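PDB 5HAX: nucleoporin NUP170 from Chaetomium thermophilum, which probably serves as a structural scaffold component of the nuclear pore complex, joining an N-terminal beta-propeller to an alpha-helical region. Local coordinates for residues A[236-241]-A[300-305]; A[263-268]-A[336-341]. One frame throughout, in Å; residues are numbered along the deposited sequence.

Interaction 1: A[236-241]-A[300-305]; sequences DDTRNL and PATEAS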
loop_
_atom_site.group_PDB
_atom_site.type_symbol
_atom_site.label_atom_id
_atom_site.label_comp_id
_atom_site.label_asym_id
_atom_site.label_seq_id
_atom_site.Cartn_x
_atom_site.Cartn_y
_atom_site.Cartn_z
ATOM N N ASP A 236 -5.858 -13.310 4.334
ATOM C CA ASP A 236 -6.008 -12.747 2.989
ATOM C C ASP A 236 -7.496 -12.733 2.648
ATOM O O ASP A 236 -8.052 -13.747 2.211
ATOM C CB ASP A 236 -5.207 -13.532 1.954
ATOM C CG ASP A 236 -5.296 -12.917 0.564
ATOM O OD1 ASP A 236 -5.839 -11.797 0.440
ATOM O OD2 ASP A 236 -4.813 -13.546 -0.402
ATOM N N ASP A 237 -8.127 -11.569 2.834
ATOM C CA ASP A 237 -9.560 -11.433 2.588
ATOM C C ASP A 237 -9.912 -11.624 1.118
ATOM O O ASP A 237 -10.998 -12.123 0.808
ATOM C CB ASP A 237 -10.041 -10.061 3.059
ATOM C CG ASP A 237 -9.991 -9.905 4.566
ATOM O OD1 ASP A 237 -10.473 -10.808 5.278
ATOM O OD2 ASP A 237 -9.466 -8.875 5.040
ATOM N N THR A 238 -9.020 -11.234 0.204
ATOM C CA THR A 238 -9.322 -11.322 -1.221
ATOM C C THR A 238 -9.499 -12.761 -1.684
ATOM O O THR A 238 -10.105 -12.991 -2.737
ATOM C CB THR A 238 -8.217 -10.657 -2.046
ATOM O OG1 THR A 238 -7.014 -11.436 -1.972
ATOM C CG2 THR A 238 -7.942 -9.240 -1.547
ATOM N N ARG A 239 -8.981 -13.730 -0.926
ATOM C CA ARG A 239 -9.127 -15.144 -1.242
ATOM C C ARG A 239 -9.882 -15.910 -0.166
ATOM O O ARG A 239 -10.053 -17.127 -0.301
ATOM C CB ARG A 239 -7.748 -15.784 -1.446
ATOM C CG ARG A 239 -6.830 -15.019 -2.388
ATOM C CD ARG A 239 -5.506 -15.742 -2.533
ATOM N NE ARG A 239 -4.438 -14.879 -3.036
ATOM C CZ ARG A 239 -4.014 -14.844 -4.296
ATOM N NH1 ARG A 239 -3.028 -14.026 -4.633
ATOM N NH2 ARG A 239 -4.565 -15.620 -5.223
ATOM N N ASN A 240 -10.342 -15.232 0.889
ATOM C CA ASN A 240 -11.000 -15.879 2.027
ATOM C C ASN A 240 -10.114 -16.962 2.641
ATOM O O ASN A 240 -10.592 -18.020 3.054
ATOM C CB ASN A 240 -12.360 -16.453 1.625
ATOM C CG ASN A 240 -13.361 -15.375 1.255
ATOM O OD1 ASN A 240 -13.315 -14.262 1.778
ATOM N ND2 ASN A 240 -14.274 -15.703 0.351
ATOM N N LEU A 241 -8.814 -16.691 2.715
ATOM C CA LEU A 241 -7.849 -17.640 3.248
ATOM C C LEU A 241 -7.267 -17.147 4.565
ATOM O O LEU A 241 -7.247 -15.948 4.863
ATOM C CB LEU A 241 -6.713 -17.893 2.251
ATOM C CG LEU A 241 -7.096 -18.546 0.922
ATOM C CD1 LEU A 241 -5.863 -18.709 0.049
ATOM C CD2 LEU A 241 -7.778 -19.890 1.146
ATOM N N PRO A 300 -2.242 -10.708 -2.071
ATOM C CA PRO A 300 -3.667 -10.731 -2.416
ATOM C C PRO A 300 -3.900 -11.043 -3.888
ATOM O O PRO A 300 -3.022 -10.884 -4.740
ATOM C CB PRO A 300 -4.135 -9.315 -2.066
ATOM C CG PRO A 300 -2.920 -8.474 -2.250
ATOM C CD PRO A 300 -1.751 -9.335 -1.853
ATOM N N ALA A 301 -5.124 -11.493 -4.179
ATOM C CA ALA A 301 -5.484 -11.853 -5.548
ATOM C C ALA A 301 -5.474 -10.642 -6.471
ATOM O O ALA A 301 -5.286 -10.789 -7.685
ATOM C CB ALA A 301 -6.857 -12.522 -5.573
ATOM N N THR A 302 -5.679 -9.444 -5.922
ATOM C CA THR A 302 -5.596 -8.232 -6.731
ATOM C C THR A 302 -4.192 -8.021 -7.277
ATOM O O THR A 302 -4.025 -7.422 -8.346
ATOM C CB THR A 302 -6.025 -7.021 -5.901
ATOM O OG1 THR A 302 -5.207 -6.930 -4.729
ATOM C CG2 THR A 302 -7.481 -7.149 -5.485
ATOM N N GLU A 303 -3.175 -8.511 -6.566
ATOM C CA GLU A 303 -1.785 -8.309 -6.954
ATOM C C GLU A 303 -1.273 -9.417 -7.866
ATOM O O GLU A 303 -0.510 -9.145 -8.801
ATOM C CB GLU A 303 -0.904 -8.211 -5.705
ATOM C CG GLU A 303 0.553 -7.882 -5.996
ATOM C CD GLU A 303 1.332 -7.507 -4.747
ATOM O OE1 GLU A 303 0.821 -7.736 -3.631
ATOM O OE2 GLU A 303 2.454 -6.979 -4.880
ATOM N N ALA A 304 -1.678 -10.661 -7.617
ATOM C CA ALA A 304 -1.188 -11.790 -8.392
ATOM C C ALA A 304 -2.195 -12.928 -8.314
ATOM O O ALA A 304 -2.805 -13.154 -7.265
ATOM C CB ALA A 304 0.180 -12.256 -7.885
ATOM N N SER A 305 -2.354 -13.643 -9.428
ATOM C CA SER A 305 -3.290 -14.760 -9.483
ATOM C C SER A 305 -2.693 -16.020 -8.867
ATOM O O SER A 305 -3.320 -16.661 -8.015
ATOM C CB SER A 305 -3.698 -15.026 -10.932
ATOM O OG SER A 305 -4.457 -16.216 -11.035
#

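Interaction 2: A[263-268]-A[336-341]; sequences TKVIEK and SLAPQS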
loop_
_atom_site.group_PDB
_atom_site.type_symbol
_atom_site.label_atom_id
_atom_site.label_comp_id
_atom_site.label_asym_id
_atom_site.label_seq_id
_atom_site.Cartn_x
_atom_site.Cartn_y
_atom_site.Cartn_z
ATOM N N THR A 263 -11.956 -24.416 7.108
ATOM C CA THR A 263 -11.531 -25.748 6.693
ATOM C C THR A 263 -10.059 -25.724 6.310
ATOM O O THR A 263 -9.645 -24.907 5.482
ATOM C CB THR A 263 -12.366 -26.243 5.506
ATOM O OG1 THR A 263 -13.760 -26.178 5.834
ATOM C CG2 THR A 263 -11.995 -27.678 5.149
ATOM N N LYS A 264 -9.277 -26.624 6.904
ATOM C CA LYS A 264 -7.891 -26.793 6.489
ATOM C C LYS A 264 -7.854 -27.461 5.122
ATOM O O LYS A 264 -8.462 -28.517 4.922
ATOM C CB LYS A 264 -7.116 -27.631 7.506
ATOM C CG LYS A 264 -5.598 -27.443 7.427
ATOM C CD LYS A 264 -4.824 -28.725 7.725
ATOM C CE LYS A 264 -5.169 -29.310 9.084
ATOM N NZ LYS A 264 -4.336 -30.505 9.390
ATOM N N VAL A 265 -7.149 -26.839 4.179
ATOM C CA VAL A 265 -7.120 -27.314 2.803
ATOM C C VAL A 265 -5.714 -27.626 2.306
ATOM O O VAL A 265 -5.576 -28.372 1.322
ATOM C CB VAL A 265 -7.801 -26.302 1.857
ATOM C CG1 VAL A 265 -9.305 -26.277 2.099
ATOM C CG2 VAL A 265 -7.204 -24.912 2.031
ATOM N N ILE A 266 -4.667 -27.090 2.927
ATOM C CA ILE A 266 -3.292 -27.403 2.552
ATOM C C ILE A 266 -2.449 -27.469 3.816
ATOM O O ILE A 266 -2.644 -26.683 4.750
ATOM C CB ILE A 266 -2.697 -26.366 1.574
ATOM C CG1 ILE A 266 -3.646 -26.116 0.398
ATOM C CG2 ILE A 266 -1.334 -26.842 1.069
ATOM C CD1 ILE A 266 -3.190 -25.006 -0.530
ATOM N N GLU A 267 -1.514 -28.415 3.839
ATOM C CA GLU A 267 -0.507 -28.514 4.893
ATOM C C GLU A 267 0.809 -28.859 4.212
ATOM O O GLU A 267 0.943 -29.942 3.635
ATOM C CB GLU A 267 -0.890 -29.567 5.934
ATOM C CG GLU A 267 0.083 -29.667 7.097
ATOM C CD GLU A 267 -0.442 -30.536 8.231
ATOM O OE1 GLU A 267 -1.499 -30.198 8.809
ATOM O OE2 GLU A 267 0.201 -31.558 8.547
ATOM N N LYS A 268 1.771 -27.939 4.269
ATOM C CA LYS A 268 3.039 -28.069 3.556
ATOM C C LYS A 268 4.176 -27.874 4.549
ATOM O O LYS A 268 4.400 -26.755 5.024
ATOM C CB LYS A 268 3.129 -27.048 2.422
ATOM C CG LYS A 268 4.289 -27.269 1.467
ATOM C CD LYS A 268 4.354 -26.164 0.427
ATOM C CE LYS A 268 5.461 -26.409 -0.582
ATOM N NZ LYS A 268 5.195 -27.606 -1.427
ATOM N N SER A 336 -16.337 -18.694 -2.934
ATOM C CA SER A 336 -14.908 -18.813 -3.198
ATOM C C SER A 336 -14.524 -20.265 -3.454
ATOM O O SER A 336 -15.159 -21.183 -2.937
ATOM C CB SER A 336 -14.105 -18.251 -2.033
ATOM N N LEU A 337 -13.483 -20.460 -4.259
ATOM C CA LEU A 337 -12.947 -21.783 -4.549
ATOM C C LEU A 337 -11.680 -21.998 -3.734
ATOM O O LEU A 337 -10.760 -21.175 -3.778
ATOM C CB LEU A 337 -12.654 -21.940 -6.042
ATOM C CG LEU A 337 -13.414 -23.071 -6.734
ATOM C CD1 LEU A 337 -13.189 -23.012 -8.232
ATOM C CD2 LEU A 337 -12.996 -24.427 -6.186
ATOM N N ALA A 338 -11.637 -23.100 -2.999
ATOM C CA ALA A 338 -10.512 -23.367 -2.109
ATOM C C ALA A 338 -9.367 -24.006 -2.888
ATOM O O ALA A 338 -9.604 -24.921 -3.682
ATOM C CB ALA A 338 -10.936 -24.290 -0.972
ATOM N N PRO A 339 -8.127 -23.563 -2.691
ATOM C CA PRO A 339 -6.991 -24.289 -3.259
ATOM C C PRO A 339 -6.766 -25.592 -2.510
ATOM O O PRO A 339 -7.243 -25.789 -1.392
ATOM C CB PRO A 339 -5.818 -23.322 -3.069
ATOM C CG PRO A 339 -6.189 -22.541 -1.858
ATOM C CD PRO A 339 -7.690 -22.407 -1.887
ATOM N N GLN A 340 -6.026 -26.496 -3.152
ATOM C CA GLN A 340 -5.720 -27.794 -2.568
ATOM C C GLN A 340 -4.249 -28.165 -2.682
ATOM O O GLN A 340 -3.855 -29.226 -2.184
ATOM C CB GLN A 340 -6.575 -28.889 -3.224
ATOM C CG GLN A 340 -8.072 -28.715 -3.003
ATOM C CD GLN A 340 -8.458 -28.772 -1.534
ATOM O OE1 GLN A 340 -7.765 -29.383 -0.720
ATOM N NE2 GLN A 340 -9.567 -28.124 -1.188
ATOM N N SER A 341 -3.428 -27.322 -3.303
ATOM C CA SER A 341 -2.010 -27.590 -3.474
ATOM C C SER A 341 -1.244 -26.285 -3.328
ATOM O O SER A 341 -1.760 -25.210 -3.646
ATOM C CB SER A 341 -1.725 -28.226 -4.842
ATOM O OG SER A 341 -0.341 -28.457 -5.025
HETATM O O HOH W 1 -4.353 -30.664 0.243
#

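Interaction 1: A[236-241]-A[300-305]
Asp236 holds CG anti to its backbone N (chi1 -177°), and Thr238 has OG1 tucked between its backbone N and C (chi1 69°), so carboxylate and hydroxyl both front Pro300 and Ala301. Arg239 sets off beside its own N and then runs extended from CG to NE, which carries the guanidinium to the far end of 300-305. Thr238 OG1 works in both directions: it donates to Asp236 OD1 at 2.7 Å, from above the carboxylate plane, and accepts from Ala301 N at 2.9 Å along a nearly straight line (170°). Thr238 runs alongside Pro300, its CG2 3.8 Å from Pro300 CB. The guanidinium then grips the end of the turn: Arg239 NH1 donates to Ala304 O at 2.8 Å in the carbonyl plane, and Arg239 NH2 reaches Ser305 O at 3.2 Å from above that carbonyl's plane. Ala301 N sits over one guanidinium face, while Asp236 OD2 meets Arg239 NE in plane at 3.0 Å, a salt bridge with weak hydrogen-bond geometry that helps fix the group's rotation. Asp236 thus probably helps to position both Thr238 and Arg239. Residues 236-241 turn strand 230-236 into 241-246 through a G1 beta bulge; residues 300-305 link strands 293-298 and 307-313, with helix 26-29 against Ala304 and helix 456-459 against Thr302.

Interaction 2: A[263-268]-A[336-341]
Two neighbouring blades of the beta-propeller meet here: strand 263-268 is an outermost strand of its four-stranded antiparallel sheet, and residues 336-341 lead into strand 341-348 of another. Each side carries a classic beta bulge, Val265 and Ile266 facing Thr253 in one sheet, Gln340 and Ser341 facing Thr324 in the other. The bulge lets two consecutive side chains, Val265 and Ile266, both point toward 336-341.

The apolar contacts come from these two. Val265 has CG1 anti to its carbonyl carbon, which brings that methyl to Ala338 CB at 4.0 Å, while its CB rests against Pro339 O at 3.3 Å. Ile266 starts beside its backbone N (chi1 -50°) and continues extended (chi2 174°), so CD1 reaches past the main chain of Gln340 to lie 4.0 Å from Pro339 CB and 3.4 Å from Ser341 O. An alanine in place of Ile266 would remove CG1, CG2 and CD1 and would probably loosen the packing against Pro339 and the backbone of Gln340 and Ser341.

Among the charged groups, Lys264 NZ forms a salt bridge with Glu267 OE1 at 2.9 Å within the strand, and Arg252 of the adjacent strand also pairs with that carboxylate. Lys268 turns the other way and bridges to Asp276 of helix 270-279.

A water molecule bridges the two backbones, donating one hydrogen to Val265 O at 2.8 Å and the other to Gln340 O at 2.9 Å.

Interactions 1 and 2 join the same two neighbouring propeller blades at different places, their centres about 14 Å apart. Residues 236-241 form the turn between strands 230-236 and 241-246, and 263-268 is an outermost strand, of the same antiparallel sheet, whereas 300-305 and 336-341 flank strands of the sheet that includes 293-298 and 341-348; the four segments alternate along the chain. The contacts touch directly: Leu241 CD2 packs on Pro339 CD at 3.9 Å, and Asn240 approaches Ser336. Their chemistry differs, interaction 1 resting on direct polar bonds to loop backbone and interaction 2 on apolar side chains with a bridging water. The two contacts therefore adjoin on the same blade interface.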